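Local coordinates for carbonic anhydrase (Sordaria macrospora, PDB 4O1K), which catalyses the reversible hydration of carbon dioxide to bicarbonate and a proton, as a zinc-dependent beta-class carbonic anhydrase that assembles into a tetramer, at residues 62-67 / 74-79; 93-98 / 171-176. All blocks are in the same frame, centred on the assembly; numbering follows the deposited sequence.

Interaction 1 of 2, residues 62-67 / 74-79; sequences PAEQIT and AFVHRN
Glu64 and Val76 make the nearest side-chain approach between helix 63-67 and strand 74-79, and even this is loose: OE1 of Glu64 stands 4.2 Å from CG2 of Val76. Along the first segment, Pro62 occupies the N-cap position, and its O receives Ile66 N at 3.2 Å, the start of the short helix. Ala63 turns its methyl toward the strand without reaching contact, and its carbonyl is used at home: Thr67 N lies 2.9 Å from Ala63 O, while Thr67 OG1 approaches the same oxygen from the opposite face of the carbonyl plane, at a separation so short that its exact length is doubtful. Glu64 follows, with CG anti to the carbonyl carbon (chi1 -74°) and a bend at chi2 of 99° that brings the carboxylate closer to the strand. OE1 then meets the valine methyl obliquely and comes only within 4.5 Å of Ala74 O, a separation too long for a hydrogen bond. Arg78 of the same chain does not pair with the acid directly, since Glu64 OE2 and Arg78 NH1 are 6.7 Å apart. OE1 is buried without a hydrogen-bond partner in the model; a long, weak ion pair links it to Arg78 of the second subunit, and the two arginines would probably offset part of the cost of burying the charge. The remaining helical turn faces elsewhere: Ile66 and Thr67 pack on Leu203. The contact belongs to a beta-alpha-beta unit, in which helix 63-67 connects strand 51-56 to its parallel neighbour 74-79, outermost on this side of the chain's sheet. Ala63 rests on Trp53 of the former, Phe75 on the other face packs against helix 89-100, and Val76 meets the second subunit through backbone hydrogen bonds.

Interaction 2 of 2, residues 93-98 / 171-176; sequences SVIEYA and RNVVKT
Ile95 divides its two branches between Val173 and Thr176, so one side chain of helix 89-100 accounts for both contacts. Its CD1 lies 4.1 Å from CG2 of Val173, an apolar methyl-to-methyl approach, and its CG2 lies 3.9 Å from OG1 of Thr176. The torsions explain the division: CG2 is anti to the backbone N, whereas CG1 is anti to the carbonyl carbon and carries CD1 onward in an extended chain (chi2 176°). Both partners are met at a slant, with Val173 presenting the branch beside its own backbone N. In the next shell, the threonine hydroxyl is held by its own segment. Thr176 OG1 donates to Val173 O at 2.8 Å, with a C=O...donor angle of 162°, and Thr176 N reaches the same carbonyl at 3.1 Å. The hydroxyl also caps helix 177-186 through a weak bond from Leu179 N, which places it at the junction of two helices. A valine here would probably leave Val173 O without its second donor and Leu179 N without its weak cap, since the hydroxyl is gone. Further out, Lys175 NZ bonds Asn172 OD1 at 3.0 Å and forms a salt bridge with Asp139 of the third subunit, while Asn172 ND2 donates to Val84 O. The side chains of Ile95 and Val173 both touch Val84, so the loop that carries it joins the pair. No hydrogen bond crosses between the segments themselves. Helix 89-100 therefore meets the end region of helix 154-174 and the N-cap of the next helix through methyl groups and one hydroxyl whose polarity is already answered within 171-176 and helix 177-186, consistent with a modest van der Waals contact that has no charge pairing across it.

In the fold
Both contacts are buried, and neither puts a hydrogen bond between its segments, yet their chemistry differs. Interaction 1 sets a carboxylate against the strand outermost within this chain, which bonds to the second subunit, whereas interaction 2 pairs an isoleucine with a valine methyl and a threonine hydroxyl. Both touch the second subunit, and interaction 2 also reaches the third, with a salt bridge from Lys175. The centres of interaction 1 and interaction 2 are about 17 Å apart, and no helix or strand is shared. Strand 74-79 and helix 89-100 nevertheless touch: CZ of Phe75 lies 3.7 Å from CD2 of Tyr97. The strand thus carries helix 63-67 on one face and helix 89-100 on the other.

Interaction 1 of 2, residues 62-67 / 74-79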
# COMPACT_ATOMS: atom_id res chain seq x y z
N PRO A 62 -16.56 3.78 20.98
CA PRO A 62 -15.20 4.34 20.94
C PRO A 62 -14.35 3.82 22.10
O PRO A 62 -14.87 3.61 23.19
CB PRO A 62 -15.43 5.85 21.10
CG PRO A 62 -16.84 6.07 20.74
CD PRO A 62 -17.58 4.84 21.12
N ALA A 63 -13.05 3.64 21.85
CA ALA A 63 -12.10 3.17 22.86
C ALA A 63 -12.16 3.97 24.15
O ALA A 63 -12.02 3.42 25.25
CB ALA A 63 -10.70 3.24 22.30
N GLU A 64 -12.35 5.27 23.97
CA GLU A 64 -12.34 6.23 25.06
C GLU A 64 -13.49 5.95 26.02
O GLU A 64 -13.36 6.12 27.24
CB GLU A 64 -12.43 7.65 24.49
CG GLU A 64 -11.12 8.17 23.82
CD GLU A 64 -11.09 8.05 22.30
OE1 GLU A 64 -10.45 8.91 21.64
OE2 GLU A 64 -11.69 7.09 21.75
N GLN A 65 -14.60 5.50 25.45
CA GLN A 65 -15.75 5.08 26.25
C GLN A 65 -15.49 3.75 26.97
O GLN A 65 -15.61 3.67 28.20
CB GLN A 65 -16.98 4.94 25.35
CG GLN A 65 -17.66 6.24 25.06
CD GLN A 65 -18.02 6.94 26.33
OE1 GLN A 65 -18.95 6.53 27.04
NE2 GLN A 65 -17.28 8.00 26.65
N ILE A 66 -15.15 2.72 26.20
CA ILE A 66 -14.88 1.37 26.70
C ILE A 66 -13.88 1.36 27.85
O ILE A 66 -13.99 0.53 28.77
CB ILE A 66 -14.26 0.46 25.61
CG1 ILE A 66 -15.05 0.48 24.30
CG2 ILE A 66 -14.11 -0.97 26.11
CD1 ILE A 66 -14.38 -0.33 23.17
N THR A 67 -12.90 2.25 27.79
CA THR A 67 -11.75 2.15 28.69
C THR A 67 -11.73 3.18 29.80
O THR A 67 -10.99 3.01 30.78
CB THR A 67 -10.45 2.33 27.92
OG1 THR A 67 -10.48 3.59 27.24
CG2 THR A 67 -10.30 1.21 26.93
N ALA A 74 -5.53 8.64 24.08
CA ALA A 74 -5.40 7.61 23.06
C ALA A 74 -5.25 8.21 21.68
O ALA A 74 -5.98 9.11 21.24
CB ALA A 74 -6.58 6.64 23.09
N PHE A 75 -4.25 7.69 20.99
CA PHE A 75 -4.05 7.98 19.59
C PHE A 75 -4.69 6.79 18.92
O PHE A 75 -4.31 5.68 19.24
CB PHE A 75 -2.56 7.93 19.39
CG PHE A 75 -2.12 8.49 18.12
CD1 PHE A 75 -2.17 9.86 17.91
CD2 PHE A 75 -1.63 7.67 17.14
CE1 PHE A 75 -1.74 10.38 16.71
CE2 PHE A 75 -1.20 8.20 15.95
CZ PHE A 75 -1.26 9.55 15.73
N VAL A 76 -5.62 6.99 17.98
CA VAL A 76 -6.47 5.88 17.53
C VAL A 76 -6.36 5.61 16.02
O VAL A 76 -6.49 6.53 15.20
CB VAL A 76 -7.96 6.17 17.88
CG1 VAL A 76 -8.89 5.10 17.32
CG2 VAL A 76 -8.15 6.23 19.38
N HIS A 77 -6.11 4.36 15.67
CA HIS A 77 -6.23 3.91 14.29
C HIS A 77 -7.36 2.90 14.25
O HIS A 77 -7.40 2.01 15.07
CB HIS A 77 -4.92 3.27 13.79
CG HIS A 77 -5.04 2.65 12.43
ND1 HIS A 77 -5.08 3.40 11.28
CD2 HIS A 77 -5.17 1.36 12.05
CE1 HIS A 77 -5.22 2.59 10.23
NE2 HIS A 77 -5.28 1.35 10.67
N ARG A 78 -8.28 3.02 13.30
CA ARG A 78 -9.33 2.00 13.18
C ARG A 78 -9.43 1.58 11.74
O ARG A 78 -9.49 2.45 10.84
CB ARG A 78 -10.69 2.56 13.65
CG ARG A 78 -10.88 2.45 15.15
CD ARG A 78 -12.10 3.23 15.67
NE ARG A 78 -13.35 2.54 15.42
CZ ARG A 78 -14.55 3.01 15.80
NH1 ARG A 78 -14.61 4.16 16.47
NH2 ARG A 78 -15.67 2.34 15.54
N ASN A 79 -9.43 0.26 11.52
CA ASN A 79 -9.54 -0.25 10.13
C ASN A 79 -10.38 -1.50 10.14
O ASN A 79 -10.77 -1.94 11.20
CB ASN A 79 -8.15 -0.49 9.51
CG ASN A 79 -7.37 -1.58 10.19
OD1 ASN A 79 -7.87 -2.65 10.51
ND2 ASN A 79 -6.06 -1.32 10.38

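Interaction 2 of 2, residues 93-98 / 171-176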
# COMPACT_ATOMS: atom_id res chain seq x y z
N SER A 93 3.00 3.55 9.38
CA SER A 93 3.44 4.90 9.67
C SER A 93 2.81 5.37 10.98
O SER A 93 3.44 6.09 11.77
CB SER A 93 3.14 5.85 8.50
OG SER A 93 1.75 5.96 8.32
N VAL A 94 1.58 4.94 11.25
CA VAL A 94 1.08 5.32 12.58
C VAL A 94 1.79 4.63 13.79
O VAL A 94 1.97 5.26 14.85
CB VAL A 94 -0.42 5.29 12.66
CG1 VAL A 94 -0.93 3.91 12.79
CG2 VAL A 94 -0.82 6.04 13.84
N ILE A 95 2.21 3.38 13.64
CA ILE A 95 2.98 2.70 14.70
C ILE A 95 4.32 3.41 14.87
O ILE A 95 4.76 3.75 16.00
CB ILE A 95 3.20 1.22 14.33
CG1 ILE A 95 1.85 0.51 14.33
CG2 ILE A 95 4.18 0.54 15.32
CD1 ILE A 95 1.91 -0.96 13.89
N GLU A 96 4.98 3.65 13.75
CA GLU A 96 6.26 4.35 13.78
C GLU A 96 6.14 5.70 14.50
O GLU A 96 6.96 6.03 15.37
CB GLU A 96 6.73 4.58 12.34
CG GLU A 96 7.88 5.56 12.20
CD GLU A 96 9.21 4.86 12.18
OE1 GLU A 96 9.36 3.90 12.96
OE2 GLU A 96 10.09 5.25 11.37
N TYR A 97 5.11 6.46 14.14
CA TYR A 97 4.89 7.80 14.68
C TYR A 97 4.53 7.80 16.16
O TYR A 97 4.99 8.66 16.93
CB TYR A 97 3.78 8.49 13.88
CG TYR A 97 3.49 9.93 14.28
CD1 TYR A 97 4.42 10.95 14.06
CD2 TYR A 97 2.27 10.28 14.82
CE1 TYR A 97 4.12 12.27 14.41
CE2 TYR A 97 1.96 11.57 15.16
CZ TYR A 97 2.88 12.57 14.96
OH TYR A 97 2.52 13.84 15.32
N ALA A 98 3.70 6.84 16.55
CA ALA A 98 3.28 6.71 17.95
C ALA A 98 4.43 6.30 18.84
O ALA A 98 4.58 6.80 19.96
CB ALA A 98 2.13 5.71 18.06
N ARG A 171 1.51 -9.85 17.23
CA ARG A 171 2.79 -10.33 16.72
C ARG A 171 3.31 -9.39 15.63
O ARG A 171 4.49 -9.05 15.63
CB ARG A 171 2.67 -11.77 16.17
CG ARG A 171 2.45 -12.84 17.24
CD ARG A 171 2.60 -14.25 16.63
NE ARG A 171 3.95 -14.47 16.09
CZ ARG A 171 4.24 -14.53 14.79
NH1 ARG A 171 3.28 -14.41 13.87
NH2 ARG A 171 5.50 -14.73 14.39
N ASN A 172 2.45 -8.98 14.69
CA ASN A 172 2.89 -8.05 13.63
C ASN A 172 3.35 -6.69 14.15
O ASN A 172 4.22 -6.07 13.53
CB ASN A 172 1.81 -7.84 12.58
CG ASN A 172 1.44 -9.14 11.86
OD1 ASN A 172 2.17 -10.12 11.92
ND2 ASN A 172 0.29 -9.14 11.20
N VAL A 173 2.75 -6.22 15.25
CA VAL A 173 3.26 -4.97 15.86
C VAL A 173 4.67 -5.22 16.41
O VAL A 173 5.58 -4.39 16.22
CB VAL A 173 2.37 -4.46 17.01
CG1 VAL A 173 3.04 -3.27 17.70
CG2 VAL A 173 1.03 -4.02 16.49
N VAL A 174 4.87 -6.38 17.02
CA VAL A 174 6.21 -6.68 17.60
C VAL A 174 7.36 -6.77 16.59
O VAL A 174 8.55 -6.51 16.92
CB VAL A 174 6.15 -7.92 18.49
CG1 VAL A 174 7.52 -8.29 19.07
CG2 VAL A 174 5.21 -7.67 19.62
N LYS A 175 7.02 -7.14 15.36
CA LYS A 175 8.03 -7.23 14.30
C LYS A 175 8.61 -5.89 13.91
O LYS A 175 9.71 -5.83 13.33
CB LYS A 175 7.42 -7.86 13.05
CG LYS A 175 6.89 -9.29 13.24
CD LYS A 175 6.16 -9.76 11.95
CE LYS A 175 5.47 -11.11 12.18
NZ LYS A 175 4.68 -11.50 10.96
N THR A 176 7.88 -4.81 14.20
CA THR A 176 8.34 -3.48 13.77
C THR A 176 9.63 -3.08 14.43
O THR A 176 9.84 -3.35 15.61
CB THR A 176 7.28 -2.37 13.91
OG1 THR A 176 7.00 -2.11 15.30
CG2 THR A 176 6.02 -2.79 13.21